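FYVE, RhoGEF and PH domain-containing protein 5 (Homo sapiens, PDB 3MPX) activates the Rho-family GTPase CDC42 by exchanging its bound GDP for GTP, and mediates VEGF-induced CDC42 activation. Local coordinates at residues E70-G75 with G132-N137. Sequence-based numbering, arbitrary orientation.
Sequences EELRQG and GLLSEN
L72 and L133 mark the closest backbone approach of two helical segments, 70-75 and 132-137, whose axes pass 10.1 Å apart at 134° between their N-to-C directions, about midway between perpendicular and antiparallel. The contact is small and mostly apolar, burying 219 Å² over both sides. L133 reaches across with one branch. Its CD2 lies 3.5 Å from E71 CB, at the base of the glutamate chain, and 4.2 Å from the backbone N of L72. The E71 and L133 side chains cross at about a right angle. E71 CG stands anti to its own carbonyl carbon (chi1 -79°) and the chain is extended beyond it. This brings OE1 to 3.7 Å from L133 CD2, a plain van der Waals contact. E71 also touches R129, on the same helix as L133.

L72 and L134 form the second, more buried pair. L72 CD2 meets L134 CD1 at 3.8 Å and L134 CB at 3.9 Å, again with the chains crossed. L72 also packs on L56 of helix 21-59, and L134 on F48 of that helix and on L144 and V148 of helix 142-152. The leucine pair therefore sits where four helices meet. The contact ties helix 66-98 to helix 117-138 within the elongated, all-helical DH (RhoGEF) domain, the exchange module of this protein.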
# COMPACT_ATOMS: atom_id res chain seq x y z
N GLU A 70 14.87 19.70 -15.51
CA GLU A 70 15.36 18.52 -16.23
C GLU A 70 15.17 17.24 -15.43
O GLU A 70 14.79 16.21 -15.99
CB GLU A 70 16.82 18.68 -16.69
CG GLU A 70 16.98 19.67 -17.83
CD GLU A 70 16.03 19.53 -19.01
OE1 GLU A 70 15.34 20.52 -19.33
OE2 GLU A 70 15.98 18.42 -19.59
N GLU A 71 15.39 17.33 -14.11
CA GLU A 71 15.19 16.24 -13.17
C GLU A 71 13.70 15.98 -13.03
O GLU A 71 13.30 14.82 -13.14
CB GLU A 71 15.88 16.54 -11.84
CG GLU A 71 17.38 16.27 -11.89
CD GLU A 71 18.23 16.54 -10.66
OE1 GLU A 71 17.68 16.63 -9.54
OE2 GLU A 71 19.47 16.63 -10.83
N LEU A 72 12.86 17.04 -12.95
CA LEU A 72 11.39 16.87 -12.94
C LEU A 72 10.92 16.12 -14.20
O LEU A 72 10.17 15.15 -14.10
CB LEU A 72 10.69 18.22 -12.87
CG LEU A 72 10.46 18.76 -11.48
CD1 LEU A 72 10.35 20.28 -11.52
CD2 LEU A 72 9.27 18.09 -10.82
N ARG A 73 11.41 16.56 -15.38
CA ARG A 73 11.09 15.95 -16.67
C ARG A 73 11.46 14.45 -16.75
O ARG A 73 10.71 13.67 -17.36
CB ARG A 73 11.79 16.73 -17.79
CG ARG A 73 11.04 17.96 -18.22
CD ARG A 73 11.46 18.38 -19.60
NE ARG A 73 10.67 19.50 -20.09
CZ ARG A 73 11.05 20.77 -20.03
NH1 ARG A 73 12.21 21.09 -19.45
NH2 ARG A 73 10.29 21.73 -20.52
N GLN A 74 12.61 14.05 -16.14
CA GLN A 74 13.10 12.66 -16.16
C GLN A 74 12.19 11.75 -15.33
O GLN A 74 11.67 10.78 -15.86
CB GLN A 74 14.59 12.58 -15.74
CG GLN A 74 15.38 11.36 -16.26
CD GLN A 74 15.07 10.86 -17.66
OE1 GLN A 74 14.55 9.76 -17.84
NE2 GLN A 74 15.37 11.64 -18.69
N GLY A 75 11.94 12.13 -14.07
CA GLY A 75 11.06 11.43 -13.14
C GLY A 75 9.64 11.37 -13.64
O GLY A 75 8.97 10.35 -13.49
N GLY A 132 10.11 15.98 -4.31
CA GLY A 132 10.56 16.98 -3.35
C GLY A 132 10.85 18.27 -4.09
O GLY A 132 10.45 19.36 -3.65
N LEU A 133 11.50 18.11 -5.26
CA LEU A 133 11.85 19.13 -6.23
C LEU A 133 10.58 19.84 -6.73
O LEU A 133 10.63 21.01 -7.05
CB LEU A 133 12.52 18.41 -7.41
CG LEU A 133 13.80 18.96 -8.05
CD1 LEU A 133 14.91 19.20 -7.03
CD2 LEU A 133 14.31 17.99 -9.07
N LEU A 134 9.45 19.12 -6.79
CA LEU A 134 8.16 19.63 -7.24
C LEU A 134 7.56 20.60 -6.23
O LEU A 134 7.35 21.75 -6.58
CB LEU A 134 7.20 18.45 -7.53
CG LEU A 134 5.86 18.74 -8.19
CD1 LEU A 134 6.02 19.48 -9.49
CD2 LEU A 134 5.13 17.47 -8.43
N SER A 135 7.33 20.17 -4.97
CA SER A 135 6.77 21.08 -3.96
C SER A 135 7.71 22.25 -3.68
O SER A 135 7.22 23.37 -3.51
CB SER A 135 6.40 20.34 -2.67
OG SER A 135 7.44 19.48 -2.23
N GLU A 136 9.04 22.01 -3.69
CA GLU A 136 10.04 23.05 -3.48
C GLU A 136 9.94 24.08 -4.59
O GLU A 136 9.81 25.27 -4.28
CB GLU A 136 11.47 22.48 -3.44
N ASN A 137 9.93 23.63 -5.86
CA ASN A 137 9.87 24.51 -7.02
C ASN A 137 8.51 25.19 -7.21
O ASN A 137 8.41 26.13 -8.00
CB ASN A 137 10.30 23.76 -8.29
CG ASN A 137 11.78 23.85 -8.61
OD1 ASN A 137 12.65 23.36 -7.87
ND2 ASN A 137 12.10 24.43 -9.77